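Local coordinates for protein choline kinase (Streptococcus pneumoniae, PDB 4R78) that probably phosphorylates choline with ATP as phosphate donor, has a protein kinase-like fold and is captured here with AMP bound, at residues Y156-Y166 / I270-E280. Residues are numbered along the deposited sequence; the frame is centred on the assembly and turned at random.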
loop_
_atom_site.group_PDB
_atom_site.type_symbol
_atom_site.label_atom_id
_atom_site.label_comp_id
_atom_site.label_asym_id
_atom_site.label_seq_id
_atom_site.Cartn_x
_atom_site.Cartn_y
_atom_site.Cartn_z
ATOM N N TYR A 156 11.983 8.386 -6.020
ATOM C CA TYR A 156 12.885 7.320 -5.576
ATOM C C TYR A 156 14.289 7.483 -6.153
ATOM O O TYR A 156 15.278 7.265 -5.456
ATOM C CB TYR A 156 12.312 5.931 -5.893
ATOM C CG TYR A 156 11.186 5.537 -4.968
ATOM C CD1 TYR A 156 11.441 5.187 -3.640
ATOM C CD2 TYR A 156 9.863 5.527 -5.407
ATOM C CE1 TYR A 156 10.408 4.834 -2.777
ATOM C CE2 TYR A 156 8.824 5.170 -4.553
ATOM C CZ TYR A 156 9.105 4.825 -3.239
ATOM O OH TYR A 156 8.080 4.481 -2.387
ATOM N N GLU A 157 14.372 7.877 -7.422
ATOM C CA GLU A 157 15.664 8.097 -8.070
ATOM C C GLU A 157 16.486 9.168 -7.362
ATOM O O GLU A 157 17.710 9.055 -7.262
ATOM C CB GLU A 157 15.480 8.454 -9.546
ATOM C CG GLU A 157 15.030 7.279 -10.399
ATOM C CD GLU A 157 14.837 7.646 -11.851
ATOM O OE1 GLU A 157 14.399 8.780 -12.137
ATOM O OE2 GLU A 157 15.111 6.786 -12.712
ATOM N N SER A 158 15.806 10.196 -6.862
ATOM C CA SER A 158 16.460 11.256 -6.102
ATOM C C SER A 158 16.985 10.757 -4.754
ATOM O O SER A 158 18.081 11.128 -4.330
ATOM C CB SER A 158 15.501 12.430 -5.893
ATOM O OG SER A 158 16.139 13.486 -5.188
ATOM N N LEU A 159 16.202 9.910 -4.094
ATOM C CA LEU A 159 16.547 9.415 -2.761
ATOM C C LEU A 159 17.630 8.337 -2.765
ATOM O O LEU A 159 18.399 8.225 -1.806
ATOM C CB LEU A 159 15.295 8.916 -2.031
ATOM C CG LEU A 159 14.326 10.019 -1.594
ATOM C CD1 LEU A 159 12.921 9.475 -1.416
ATOM C CD2 LEU A 159 14.811 10.713 -0.324
ATOM N N ILE A 160 17.678 7.545 -3.835
ATOM C CA ILE A 160 18.665 6.470 -3.964
ATOM C C ILE A 160 20.067 7.042 -4.199
ATOM O O ILE A 160 20.277 7.835 -5.113
ATOM C CB ILE A 160 18.275 5.466 -5.084
ATOM C CG1 ILE A 160 17.003 4.700 -4.694
ATOM C CG2 ILE A 160 19.421 4.496 -5.377
ATOM C CD1 ILE A 160 16.291 4.040 -5.871
ATOM N N GLU A 161 21.014 6.630 -3.362
ATOM C CA GLU A 161 22.390 7.119 -3.419
ATOM C C GLU A 161 23.228 6.383 -4.468
ATOM O O GLU A 161 24.004 7.000 -5.203
ATOM C CB GLU A 161 23.037 7.000 -2.030
ATOM C CG GLU A 161 24.480 7.495 -1.924
ATOM C CD GLU A 161 25.502 6.490 -2.441
ATOM O OE1 GLU A 161 25.284 5.268 -2.293
ATOM O OE2 GLU A 161 26.529 6.931 -2.997
ATOM N N GLU A 162 23.070 5.064 -4.521
ATOM C CA GLU A 162 23.916 4.200 -5.338
ATOM C C GLU A 162 23.580 4.289 -6.824
ATOM O O GLU A 162 22.481 4.698 -7.202
ATOM C CB GLU A 162 23.797 2.746 -4.858
ATOM C CG GLU A 162 22.491 2.045 -5.252
ATOM C CD GLU A 162 22.239 0.779 -4.459
ATOM O OE1 GLU A 162 21.906 0.886 -3.262
ATOM O OE2 GLU A 162 22.357 -0.322 -5.031
ATOM N N GLN A 163 24.538 3.905 -7.663
ATOM C CA GLN A 163 24.248 3.666 -9.072
ATOM C C GLN A 163 23.148 2.606 -9.130
ATOM O O GLN A 163 23.223 1.594 -8.431
ATOM C CB GLN A 163 25.496 3.178 -9.804
ATOM C CG GLN A 163 25.376 3.200 -11.328
ATOM C CD GLN A 163 26.376 2.287 -12.026
ATOM O OE1 GLN A 163 27.383 1.875 -11.445
ATOM N NE2 GLN A 163 26.095 1.967 -13.283
ATOM N N ILE A 164 22.118 2.848 -9.939
ATOM C CA ILE A 164 20.977 1.929 -10.006
ATOM C C ILE A 164 21.474 0.496 -10.243
ATOM O O ILE A 164 22.191 0.244 -11.219
ATOM C CB ILE A 164 19.934 2.370 -11.077
ATOM C CG1 ILE A 164 19.295 3.720 -10.701
ATOM C CG2 ILE A 164 18.860 1.298 -11.281
ATOM C CD1 ILE A 164 18.514 3.729 -9.379
ATOM N N PRO A 165 21.121 -0.440 -9.336
ATOM C CA PRO A 165 21.713 -1.781 -9.391
ATOM C C PRO A 165 21.072 -2.709 -10.424
ATOM O O PRO A 165 21.581 -3.810 -10.665
ATOM C CB PRO A 165 21.476 -2.320 -7.976
ATOM C CG PRO A 165 20.223 -1.649 -7.541
ATOM C CD PRO A 165 20.263 -0.271 -8.145
ATOM N N TYR A 166 19.969 -2.270 -11.022
ATOM C CA TYR A 166 19.219 -3.108 -11.952
ATOM C C TYR A 166 19.800 -3.033 -13.355
ATOM O O TYR A 166 20.290 -1.988 -13.782
ATOM C CB TYR A 166 17.734 -2.729 -11.947
ATOM C CG TYR A 166 17.068 -2.879 -10.596
ATOM C CD1 TYR A 166 17.214 -4.049 -9.854
ATOM C CD2 TYR A 166 16.297 -1.849 -10.060
ATOM C CE1 TYR A 166 16.616 -4.198 -8.615
ATOM C CE2 TYR A 166 15.686 -1.988 -8.814
ATOM C CZ TYR A 166 15.854 -3.168 -8.099
ATOM O OH TYR A 166 15.258 -3.332 -6.866
ATOM N N ILE A 270 8.191 0.945 -9.810
ATOM C CA ILE A 270 8.179 1.757 -8.597
ATOM C C ILE A 270 8.600 0.970 -7.356
ATOM O O ILE A 270 9.476 1.410 -6.606
ATOM C CB ILE A 270 6.813 2.462 -8.405
ATOM C CG1 ILE A 270 6.669 3.574 -9.450
ATOM C CG2 ILE A 270 6.664 3.021 -6.981
ATOM C CD1 ILE A 270 5.257 4.050 -9.683
ATOM N N TRP A 271 7.997 -0.196 -7.141
ATOM C CA TRP A 271 8.327 -0.980 -5.947
ATOM C C TRP A 271 9.734 -1.597 -5.991
ATOM O O TRP A 271 10.330 -1.853 -4.941
ATOM C CB TRP A 271 7.232 -2.008 -5.617
ATOM C CG TRP A 271 5.884 -1.375 -5.324
ATOM C CD1 TRP A 271 4.711 -1.598 -5.993
ATOM C CD2 TRP A 271 5.579 -0.409 -4.301
ATOM N NE1 TRP A 271 3.697 -0.842 -5.450
ATOM C CE2 TRP A 271 4.201 -0.104 -4.411
ATOM C CE3 TRP A 271 6.334 0.224 -3.301
ATOM C CZ2 TRP A 271 3.560 0.808 -3.564
ATOM C CZ3 TRP A 271 5.695 1.131 -2.453
ATOM C CH2 TRP A 271 4.320 1.414 -2.593
ATOM N N SER A 272 10.280 -1.809 -7.189
ATOM C CA SER A 272 11.683 -2.224 -7.292
ATOM C C SER A 272 12.619 -1.100 -6.828
ATOM O O SER A 272 13.650 -1.365 -6.215
ATOM C CB SER A 272 12.045 -2.717 -8.703
ATOM O OG SER A 272 12.276 -1.649 -9.608
ATOM N N LEU A 273 12.238 0.149 -7.094
ATOM C CA LEU A 273 13.050 1.299 -6.676
ATOM C C LEU A 273 12.895 1.547 -5.174
ATOM O O LEU A 273 13.874 1.819 -4.474
ATOM C CB LEU A 273 12.710 2.550 -7.496
ATOM C CG LEU A 273 13.065 2.500 -8.990
ATOM C CD1 LEU A 273 12.418 3.652 -9.748
ATOM C CD2 LEU A 273 14.579 2.494 -9.227
ATOM N N TRP A 274 11.664 1.417 -4.685
ATOM C CA TRP A 274 11.382 1.398 -3.248
ATOM C C TRP A 274 12.297 0.409 -2.510
ATOM O O TRP A 274 12.825 0.722 -1.438
ATOM C CB TRP A 274 9.905 1.050 -3.038
ATOM C CG TRP A 274 9.452 0.857 -1.606
ATOM C CD1 TRP A 274 8.943 1.810 -0.766
ATOM C CD2 TRP A 274 9.440 -0.373 -0.870
ATOM N NE1 TRP A 274 8.622 1.248 0.447
ATOM C CE2 TRP A 274 8.914 -0.089 0.413
ATOM C CE3 TRP A 274 9.824 -1.690 -1.170
ATOM C CZ2 TRP A 274 8.775 -1.073 1.401
ATOM C CZ3 TRP A 274 9.681 -2.670 -0.192
ATOM C CH2 TRP A 274 9.155 -2.355 1.078
ATOM N N THR A 275 12.497 -0.771 -3.100
ATOM C CA THR A 275 13.336 -1.813 -2.507
ATOM C C THR A 275 14.771 -1.333 -2.322
ATOM O O THR A 275 15.346 -1.488 -1.237
ATOM C CB THR A 275 13.317 -3.106 -3.356
ATOM O OG1 THR A 275 11.974 -3.588 -3.450
ATOM C CG2 THR A 275 14.183 -4.190 -2.717
ATOM N N VAL A 276 15.337 -0.742 -3.372
ATOM C CA VAL A 276 16.709 -0.229 -3.310
ATOM C C VAL A 276 16.856 0.779 -2.173
ATOM O O VAL A 276 17.794 0.687 -1.373
ATOM C CB VAL A 276 17.155 0.394 -4.651
ATOM C CG1 VAL A 276 18.588 0.914 -4.560
ATOM C CG2 VAL A 276 17.053 -0.633 -5.756
ATOM N N TYR A 277 15.915 1.717 -2.087
ATOM C CA TYR A 277 15.953 2.743 -1.052
ATOM C C TYR A 277 15.848 2.147 0.355
ATOM O O TYR A 277 16.600 2.537 1.262
ATOM C CB TYR A 277 14.854 3.778 -1.295
ATOM C CG TYR A 277 14.836 4.916 -0.300
ATOM C CD1 TYR A 277 16.002 5.614 0.021
ATOM C CD2 TYR A 277 13.647 5.307 0.307
ATOM C CE1 TYR A 277 15.981 6.668 0.934
ATOM C CE2 TYR A 277 13.616 6.355 1.223
ATOM C CZ TYR A 277 14.784 7.031 1.528
ATOM O OH TYR A 277 14.756 8.070 2.432
ATOM N N LYS A 278 14.926 1.205 0.540
ATOM C CA LYS A 278 14.775 0.548 1.837
ATOM C C LYS A 278 16.031 -0.213 2.244
ATOM O O LYS A 278 16.407 -0.228 3.425
ATOM C CB LYS A 278 13.550 -0.373 1.847
ATOM C CG LYS A 278 12.217 0.368 1.939
ATOM C CD LYS A 278 12.015 0.947 3.338
ATOM C CE LYS A 278 10.608 1.467 3.550
ATOM N NZ LYS A 278 10.469 1.998 4.939
ATOM N N GLU A 279 16.692 -0.836 1.272
ATOM C CA GLU A 279 17.914 -1.574 1.568
ATOM C C GLU A 279 19.076 -0.645 1.913
ATOM O O GLU A 279 19.915 -0.991 2.746
ATOM C CB GLU A 279 18.263 -2.547 0.441
ATOM C CG GLU A 279 17.256 -3.690 0.320
ATOM C CD GLU A 279 17.710 -4.790 -0.616
ATOM O OE1 GLU A 279 18.364 -4.484 -1.633
ATOM O OE2 GLU A 279 17.412 -5.970 -0.337
ATOM N N GLU A 280 19.110 0.540 1.301
ATOM C CA GLU A 280 20.123 1.548 1.644
ATOM C C GLU A 280 20.013 2.003 3.099
ATOM O O GLU A 280 20.996 2.449 3.692
ATOM C CB GLU A 280 20.051 2.747 0.693
ATOM C CG GLU A 280 20.534 2.416 -0.702
ATOM C CD GLU A 280 20.814 3.628 -1.578
ATOM O OE1 GLU A 280 20.446 4.767 -1.220
ATOM O OE2 GLU A 280 21.415 3.424 -2.650
#
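Tyr156, in the last turn of helix 149-159, sits as a knob in a hole formed by Ile270, Leu273, Trp274 and Tyr277; this helix end and the loop after it pack along helix 257-280 in the protein kinase-like fold. With CG anti to its carbonyl carbon (chi1 -75°), the Tyr156 side chain runs beside that of Trp274, one ring face over Trp274 N and Tyr156 OH 3.2 Å from Trp274 CD1, at the indole edge. Next to it, Leu159 CB rests over the Tyr277 ring, 4.0 Å from its centroid, while the Tyr277 hydroxyl is hydrogen-bonded to Gly70 O. Beyond the helix, Ile160 packs its CG2 3.8 Å from Val276 CG1. The chain then turns around the Glu280 carboxylate, which receives two backbone N-H groups: Glu161 N to Glu280 OE1 at 2.9 Å, nearly straight at 174° and on the syn lone pair, and Glu162 N to Glu280 OE2. Glu162 brings its own carboxylate almost coplanar with that of Glu280; at 2.7 Å between Glu162 OE1 and Glu280 OE2, one acid is probably protonated. The Tyr166 hydroxyl donates to Ser272 O at 2.6 Å, 34° off the carbonyl plane. Tyr293 of helix 288-303 stacks on the Tyr166 ring, whose CE2 lies 3.6 Å from Val276 CG2.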